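Side-chain contacts in putative glutathionylspermidine synthase (Methylobacillus flagellatus, PDB 3N6X), which probably acts as an ATP-dependent ligase of the ATP-grasp superfamily, possibly joining glutathione to spermidine: residues I92-A97 / F157-D162; L102-V105 / E110-K113; E329-R332 / E338-L341. One frame throughout, in Å; residues are numbered along the deposited sequence.

Contact 1. Residues I92-A97 / F157-D162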
loop_
_atom_site.group_PDB
_atom_site.type_symbol
_atom_site.label_atom_id
_atom_site.label_comp_id
_atom_site.label_asym_id
_atom_site.label_seq_id
_atom_site.Cartn_x
_atom_site.Cartn_y
_atom_site.Cartn_z
ATOM N N ILE A 92 4.067 0.956 -12.346
ATOM C CA ILE A 92 3.590 -0.075 -13.288
ATOM C C ILE A 92 4.739 -1.023 -13.665
ATOM O O ILE A 92 4.546 -2.244 -13.716
ATOM C CB ILE A 92 2.921 0.570 -14.546
ATOM C CG1 ILE A 92 1.548 1.168 -14.186
ATOM C CG2 ILE A 92 2.801 -0.444 -15.722
ATOM C CD1 ILE A 92 0.983 2.178 -15.221
ATOM N N GLN A 93 5.941 -0.456 -13.914
ATOM C CA GLN A 93 7.127 -1.237 -14.279
ATOM C C GLN A 93 7.466 -2.229 -13.175
ATOM O O GLN A 93 7.688 -3.408 -13.456
ATOM C CB GLN A 93 8.327 -0.302 -14.550
ATOM C CG GLN A 93 9.613 -1.063 -14.873
ATOM C CD GLN A 93 10.832 -0.214 -14.728
ATOM O OE1 GLN A 93 11.164 0.268 -13.643
ATOM N NE2 GLN A 93 11.553 -0.057 -15.807
ATOM N N ARG A 94 7.469 -1.746 -11.906
ATOM C CA ARG A 94 7.791 -2.534 -10.729
ATOM C C ARG A 94 6.784 -3.656 -10.521
ATOM O O ARG A 94 7.178 -4.802 -10.310
ATOM C CB ARG A 94 7.858 -1.627 -9.492
ATOM C CG ARG A 94 8.432 -2.321 -8.269
ATOM C CD ARG A 94 8.525 -1.389 -7.078
ATOM N NE ARG A 94 9.038 -2.085 -5.894
ATOM C CZ ARG A 94 10.306 -2.040 -5.490
ATOM N NH1 ARG A 94 11.202 -1.326 -6.164
ATOM N NH2 ARG A 94 10.685 -2.702 -4.406
ATOM N N VAL A 95 5.488 -3.339 -10.620
ATOM C CA VAL A 95 4.413 -4.313 -10.440
ATOM C C VAL A 95 4.386 -5.349 -11.566
ATOM O O VAL A 95 4.184 -6.532 -11.283
ATOM C CB VAL A 95 3.050 -3.615 -10.179
ATOM C CG1 VAL A 95 1.878 -4.604 -10.247
ATOM C CG2 VAL A 95 3.074 -2.905 -8.834
ATOM N N LYS A 96 4.720 -4.945 -12.818
ATOM C CA LYS A 96 4.809 -5.934 -13.913
ATOM C C LYS A 96 5.893 -6.955 -13.625
ATOM O O LYS A 96 5.654 -8.146 -13.765
ATOM C CB LYS A 96 5.046 -5.267 -15.278
ATOM C CG LYS A 96 3.789 -4.630 -15.866
ATOM C CD LYS A 96 4.118 -3.803 -17.115
ATOM C CE LYS A 96 2.884 -3.464 -17.921
ATOM N NZ LYS A 96 3.206 -2.561 -19.061
ATOM N N ALA A 97 7.060 -6.500 -13.161
ATOM C CA ALA A 97 8.194 -7.383 -12.835
ATOM C C ALA A 97 7.864 -8.292 -11.637
ATOM O O ALA A 97 8.214 -9.464 -11.652
ATOM C CB ALA A 97 9.435 -6.556 -12.544
ATOM N N PHE A 157 12.476 9.749 -5.912
ATOM C CA PHE A 157 11.478 8.923 -5.226
ATOM C C PHE A 157 12.025 7.538 -4.914
ATOM O O PHE A 157 12.663 6.922 -5.772
ATOM C CB PHE A 157 10.202 8.793 -6.073
ATOM C CG PHE A 157 9.283 9.984 -5.998
ATOM C CD1 PHE A 157 8.315 10.073 -5.002
ATOM C CD2 PHE A 157 9.370 11.011 -6.931
ATOM C CE1 PHE A 157 7.460 11.179 -4.933
ATOM C CE2 PHE A 157 8.517 12.118 -6.859
ATOM C CZ PHE A 157 7.566 12.194 -5.863
ATOM N N TYR A 158 11.735 7.023 -3.704
ATOM C CA TYR A 158 12.177 5.691 -3.277
ATOM C C TYR A 158 11.011 4.798 -2.897
ATOM O O TYR A 158 10.129 5.230 -2.152
ATOM C CB TYR A 158 13.128 5.793 -2.078
ATOM C CG TYR A 158 14.448 6.445 -2.393
ATOM C CD1 TYR A 158 15.541 5.686 -2.806
ATOM C CD2 TYR A 158 14.635 7.808 -2.203
ATOM C CE1 TYR A 158 16.777 6.278 -3.059
ATOM C CE2 TYR A 158 15.857 8.416 -2.480
ATOM C CZ TYR A 158 16.934 7.645 -2.885
ATOM O OH TYR A 158 18.141 8.251 -3.145
ATOM N N VAL A 159 11.046 3.518 -3.323
ATOM C CA VAL A 159 10.035 2.543 -2.885
ATOM C C VAL A 159 10.489 1.977 -1.543
ATOM O O VAL A 159 11.533 1.340 -1.477
ATOM C CB VAL A 159 9.794 1.404 -3.915
ATOM C CG1 VAL A 159 8.797 0.382 -3.373
ATOM C CG2 VAL A 159 9.339 1.956 -5.260
ATOM N N LEU A 160 9.735 2.229 -0.476
ATOM C CA LEU A 160 10.083 1.701 0.850
ATOM C C LEU A 160 9.703 0.231 0.993
ATOM O O LEU A 160 10.382 -0.512 1.703
ATOM C CB LEU A 160 9.362 2.497 1.957
ATOM C CG LEU A 160 10.013 3.775 2.463
ATOM C CD1 LEU A 160 9.398 4.182 3.768
ATOM C CD2 LEU A 160 11.491 3.602 2.667
ATOM N N GLU A 161 8.566 -0.166 0.398
ATOM C CA GLU A 161 7.988 -1.493 0.595
ATOM C C GLU A 161 6.937 -1.780 -0.464
ATOM O O GLU A 161 6.278 -0.857 -0.940
ATOM C CB GLU A 161 7.318 -1.535 1.994
ATOM C CG GLU A 161 6.999 -2.922 2.521
ATOM C CD GLU A 161 6.448 -2.937 3.935
ATOM O OE1 GLU A 161 5.954 -1.882 4.398
ATOM O OE2 GLU A 161 6.514 -4.008 4.583
ATOM N N ASP A 162 6.723 -3.074 -0.774
ATOM C CA ASP A 162 5.663 -3.522 -1.682
ATOM C C ASP A 162 4.551 -4.193 -0.841
ATOM O O ASP A 162 4.852 -4.781 0.192
ATOM C CB ASP A 162 6.234 -4.503 -2.732
ATOM C CG ASP A 162 7.346 -3.907 -3.597
ATOM O OD1 ASP A 162 7.055 -2.974 -4.381
ATOM O OD2 ASP A 162 8.499 -4.399 -3.512
#
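Arg94 reaches from helix 81-105 to strand 157-163 and takes the carboxylate of Asp162 side-on, while Val159 packs on one face of its guanidinium; Val159 and Asp162 are both directed from the strand at the helix. Arg94 NE donates to Asp162 OD1 at 2.6 Å, and Arg94 NH2 donates to Asp162 OD2 at 2.9 Å, one nitrogen to each oxygen. Both oxygens are met on the syn side and lie near the guanidinium plane; the two flat groups are tilted by only 28°, with the carboxylate at the guanidinium edge. Two bonds of this kind fix the rotation of both groups. The Arg94 side chain starts with CG anti to the backbone N (chi1 -170°) and runs extended to NE, which carries the charged end from the helix out to the strand. Val159 CG1 sits 3.4 Å from the guanidinium plane, over the centre, and comes within 3.5 Å of Arg94 NE. Its other methyl, Val159 CG2, lies 3.9 Å from Arg94 CD, so the valine packs alongside the aliphatic stem as well. The third nitrogen, NH1, is bonded to Asn343 OD1, and Tyr324 and Val327 also touch the arginine. All three residues of the contact are buried. With an alanine in place of Arg94, the buried Asp162 carboxylate would probably lose its charged mate and a gap would open beside Val159. The side-on, two-bond salt bridge ties helix 81-105 to the mixed sheet that contains strand 157-163, in a probable enzyme of the circularly permuted ATP-grasp family.

Contact 2. Residues L102-V105 / E110-K113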
loop_
_atom_site.group_PDB
_atom_site.type_symbol
_atom_site.label_atom_id
_atom_site.label_comp_id
_atom_site.label_asym_id
_atom_site.label_seq_id
_atom_site.Cartn_x
_atom_site.Cartn_y
_atom_site.Cartn_z
ATOM N N LEU A 102 6.459 -13.739 -9.826
ATOM C CA LEU A 102 5.522 -14.693 -9.206
ATOM C C LEU A 102 5.127 -15.827 -10.156
ATOM O O LEU A 102 5.121 -16.979 -9.749
ATOM C CB LEU A 102 4.291 -13.973 -8.623
ATOM C CG LEU A 102 4.575 -13.204 -7.324
ATOM C CD1 LEU A 102 3.488 -12.162 -7.044
ATOM C CD2 LEU A 102 4.747 -14.169 -6.124
ATOM N N HIS A 103 4.895 -15.520 -11.432
ATOM C CA HIS A 103 4.659 -16.557 -12.426
ATOM C C HIS A 103 5.921 -17.438 -12.565
ATOM O O HIS A 103 5.817 -18.660 -12.644
ATOM C CB HIS A 103 4.280 -15.940 -13.786
ATOM C CG HIS A 103 4.143 -16.958 -14.865
ATOM N ND1 HIS A 103 2.961 -17.660 -15.047
ATOM C CD2 HIS A 103 5.074 -17.442 -15.721
ATOM C CE1 HIS A 103 3.198 -18.520 -16.027
ATOM N NE2 HIS A 103 4.454 -18.425 -16.470
ATOM N N ASP A 104 7.104 -16.815 -12.580
ATOM C CA ASP A 104 8.360 -17.551 -12.727
ATOM C C ASP A 104 8.655 -18.510 -11.543
ATOM O O ASP A 104 8.938 -19.683 -11.795
ATOM C CB ASP A 104 9.527 -16.587 -12.973
ATOM C CG ASP A 104 10.810 -17.238 -13.452
ATOM O OD1 ASP A 104 10.730 -18.271 -14.137
ATOM O OD2 ASP A 104 11.877 -16.663 -13.225
ATOM N N VAL A 105 8.533 -18.034 -10.251
ATOM C CA VAL A 105 8.805 -18.902 -9.075
ATOM C C VAL A 105 7.931 -20.125 -8.988
ATOM O O VAL A 105 8.323 -21.113 -8.343
ATOM C CB VAL A 105 8.852 -18.185 -7.703
ATOM C CG1 VAL A 105 10.130 -17.431 -7.528
ATOM C CG2 VAL A 105 7.628 -17.305 -7.463
ATOM N N GLU A 110 13.160 -19.575 -13.869
ATOM C CA GLU A 110 14.252 -19.122 -14.732
ATOM C C GLU A 110 15.226 -18.180 -14.011
ATOM O O GLU A 110 16.433 -18.259 -14.251
ATOM C CB GLU A 110 13.713 -18.451 -16.017
ATOM C CG GLU A 110 12.998 -19.395 -16.986
ATOM C CD GLU A 110 13.767 -20.595 -17.531
ATOM O OE1 GLU A 110 15.020 -20.604 -17.454
ATOM O OE2 GLU A 110 13.109 -21.515 -18.071
ATOM N N ILE A 111 14.698 -17.278 -13.137
ATOM C CA ILE A 111 15.521 -16.313 -12.395
ATOM C C ILE A 111 16.434 -17.001 -11.358
ATOM O O ILE A 111 17.480 -16.456 -11.015
ATOM C CB ILE A 111 14.659 -15.165 -11.776
ATOM C CG1 ILE A 111 15.547 -13.929 -11.422
ATOM C CG2 ILE A 111 13.828 -15.671 -10.554
ATOM C CD1 ILE A 111 14.817 -12.556 -11.300
ATOM N N ILE A 112 16.019 -18.181 -10.838
ATOM C CA ILE A 112 16.832 -18.950 -9.883
ATOM C C ILE A 112 17.934 -19.708 -10.657
ATOM O O ILE A 112 19.105 -19.633 -10.283
ATOM C CB ILE A 112 15.969 -19.892 -8.986
ATOM C CG1 ILE A 112 14.928 -19.070 -8.151
ATOM C CG2 ILE A 112 16.873 -20.734 -8.063
ATOM C CD1 ILE A 112 13.864 -19.932 -7.348
ATOM N N LYS A 113 17.558 -20.348 -11.795
ATOM C CA LYS A 113 18.496 -21.066 -12.663
ATOM C C LYS A 113 19.565 -20.126 -13.236
ATOM O O LYS A 113 20.688 -20.570 -13.478
ATOM C CB LYS A 113 17.749 -21.793 -13.803
ATOM C CG LYS A 113 16.771 -22.850 -13.299
ATOM C CD LYS A 113 15.887 -23.398 -14.414
ATOM C CE LYS A 113 15.074 -24.580 -13.939
ATOM N NZ LYS A 113 14.058 -24.990 -14.945
#
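Glu110, the first residue of helix 110-113, gives its backbone N-H to Asp104, which projects from the last turn of helix 81-105. Glu110 N lies 2.8 Å from Asp104 OD1, on the syn side of that oxygen but 27° out of the carboxylate plane. Glu110 CB also packs against Asp104 OD1 at 3.5 Å, but the side chain then bends at chi2 and turns off from the aspartate; its carboxylate stays clear of the other acid, with Glu110 OE2 5.6 Å from Asp104 OD1. Ile111 follows with a second bond, Ile111 N being 2.9 Å from Asp104 OD2, again on the syn side and closer to the plane. Consecutive N-H groups are thus shared out between the two oxygens, which holds the carboxylate against turning about its CB-CG bond. These N-H groups at a helix start would probably favour the charged form of Asp104. The aspartate reaches them because its CG stands anti to the backbone N (chi1 -167°). The branch methyl of Ile111 closes in from the side, Ile111 CG2 being 3.5 Å from Asp104 OD2. That oxygen is also hydrogen-bonded to Tyr334 OH, so helix 327-335 shares in holding the buried acid. At Ile112 the contact turns apolar, with Ile112 CD1 directed back to Val105 CG1 at a loose 4.5 Å. A carboxylate near the end of one helix thus receives the first two N-H groups of the next, a side-chain-to-backbone link across the four-residue loop that joins helix 81-105 to helix 110-113.

Contact 3. Residues E329-R332 / E338-L341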
loop_
_atom_site.group_PDB
_atom_site.type_symbol
_atom_site.label_atom_id
_atom_site.label_comp_id
_atom_site.label_asym_id
_atom_site.label_seq_id
_atom_site.Cartn_x
_atom_site.Cartn_y
_atom_site.Cartn_z
ATOM N N GLU A 329 16.607 -6.267 -9.710
ATOM C CA GLU A 329 17.111 -7.339 -10.581
ATOM C C GLU A 329 15.984 -8.031 -11.347
ATOM O O GLU A 329 16.216 -8.502 -12.466
ATOM C CB GLU A 329 17.941 -8.371 -9.789
ATOM C CG GLU A 329 19.340 -7.908 -9.408
ATOM C CD GLU A 329 20.163 -7.271 -10.513
ATOM O OE1 GLU A 329 20.153 -7.794 -11.650
ATOM O OE2 GLU A 329 20.812 -6.238 -10.241
HETATM N N MSE A 330 14.749 -8.102 -10.748
HETATM C CA MSE A 330 13.578 -8.655 -11.458
HETATM C C MSE A 330 13.242 -7.767 -12.658
HETATM O O MSE A 330 12.907 -8.276 -13.716
HETATM C CB MSE A 330 12.360 -8.717 -10.548
HETATM C CG MSE A 330 12.498 -9.659 -9.368
HETATM SE SE MSE A 330 10.939 -9.390 -8.180
HETATM C CE MSE A 330 11.615 -10.294 -6.659
ATOM N N ILE A 331 13.273 -6.432 -12.468
ATOM C CA ILE A 331 12.980 -5.478 -13.547
ATOM C C ILE A 331 13.968 -5.685 -14.725
ATOM O O ILE A 331 13.530 -5.885 -15.849
ATOM C CB ILE A 331 12.941 -4.002 -13.033
ATOM C CG1 ILE A 331 11.763 -3.779 -12.054
ATOM C CG2 ILE A 331 12.882 -3.003 -14.211
ATOM C CD1 ILE A 331 11.978 -2.627 -11.043
ATOM N N ARG A 332 15.275 -5.764 -14.433
ATOM C CA ARG A 332 16.314 -6.030 -15.447
ATOM C C ARG A 332 16.121 -7.385 -16.105
ATOM O O ARG A 332 16.140 -7.464 -17.323
ATOM C CB ARG A 332 17.721 -5.936 -14.825
ATOM C CG ARG A 332 18.013 -4.587 -14.212
ATOM C CD ARG A 332 19.414 -4.484 -13.688
ATOM N NE ARG A 332 19.750 -3.093 -13.399
ATOM C CZ ARG A 332 19.857 -2.588 -12.178
ATOM N NH1 ARG A 332 19.750 -3.374 -11.113
ATOM N NH2 ARG A 332 20.114 -1.303 -12.010
ATOM N N GLU A 338 16.101 -0.754 -17.012
ATOM C CA GLU A 338 16.653 -0.240 -15.777
ATOM C C GLU A 338 15.489 0.218 -14.873
ATOM O O GLU A 338 14.512 0.790 -15.379
ATOM C CB GLU A 338 17.604 0.945 -16.069
ATOM C CG GLU A 338 19.027 0.509 -16.406
ATOM C CD GLU A 338 19.707 -0.295 -15.311
ATOM O OE1 GLU A 338 19.972 0.273 -14.223
ATOM O OE2 GLU A 338 19.931 -1.510 -15.524
ATOM N N PRO A 339 15.553 -0.031 -13.540
ATOM C CA PRO A 339 14.452 0.404 -12.659
ATOM C C PRO A 339 14.226 1.914 -12.689
ATOM O O PRO A 339 15.182 2.679 -12.545
ATOM C CB PRO A 339 14.911 -0.058 -11.266
ATOM C CG PRO A 339 15.895 -1.144 -11.535
ATOM C CD PRO A 339 16.605 -0.738 -12.778
ATOM N N ILE A 340 12.959 2.348 -12.864
ATOM C CA ILE A 340 12.611 3.780 -12.848
ATOM C C ILE A 340 12.654 4.282 -11.393
ATOM O O ILE A 340 13.234 5.333 -11.118
ATOM C CB ILE A 340 11.223 4.040 -13.526
ATOM C CG1 ILE A 340 11.260 3.696 -15.036
ATOM C CG2 ILE A 340 10.716 5.493 -13.266
ATOM C CD1 ILE A 340 9.872 3.468 -15.664
ATOM N N LEU A 341 12.049 3.518 -10.470
ATOM C CA LEU A 341 12.032 3.860 -9.038
ATOM C C LEU A 341 13.105 3.080 -8.292
ATOM O O LEU A 341 13.322 1.903 -8.577
ATOM C CB LEU A 341 10.649 3.578 -8.420
ATOM C CG LEU A 341 9.455 4.305 -9.046
ATOM C CD1 LEU A 341 8.143 3.798 -8.448
ATOM C CD2 LEU A 341 9.572 5.823 -8.883
#
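Arg332 and Glu338 form the centre of a salt-bridge network that joins helix 327-335 to the loop leading into strand 342-343. Arg332 NE donates an almost straight bond (171°) to Glu338 OE2 at 2.7 Å, and Arg332 NH2 reaches Glu338 OE1, also at 2.7 Å. Both acceptors sit close to the guanidinium plane, yet the nitrogens approach the carboxylate from somewhat off its own plane, the two groups being tilted by 32°. Glu338 can reach the arginine because its chain folds back at chi2 (-59°), although its CB points away from the helix. Pro339 supplies the next layer, its CD lying over one guanidinium face, offset toward the rim and 3.6 Å from Arg332 NH2. From one turn earlier in the helix, Glu329 adds a weak bond, its OE2 being 3.2 Å from Arg332 NH1, and so completes the network. On the buried side the loop is positioned by Gln93 of helix 81-105, bonded to Glu338 O and Ile340 N. Ile331, which also packs on Gln93 and Ala97, meets the proline ring there: its CD1 lies 3.9 Å from Pro339 CB.

How the contacts relate
Along the chain, contact 1 encloses contact 2, and contact 3 follows both. Helix 81-105 is common to the first two: contact 1 uses its middle and contact 2 its end, their centres about 18 Å apart. Helix 327-335 and its following loop, which make contact 3, lie against the same helix; the centres of contacts 1 and 3 are about 9 Å apart, and the two touch through Gln93. Contacts 2 and 3, about 16 Å between centres, meet where the end of Ile111 packs on the backbone of Met330. The three therefore join two helices, a short third helix and strand 157-163, flanked in its mixed sheet by strands 144-151 and 342-343, into one connected region of the ATP-grasp protein.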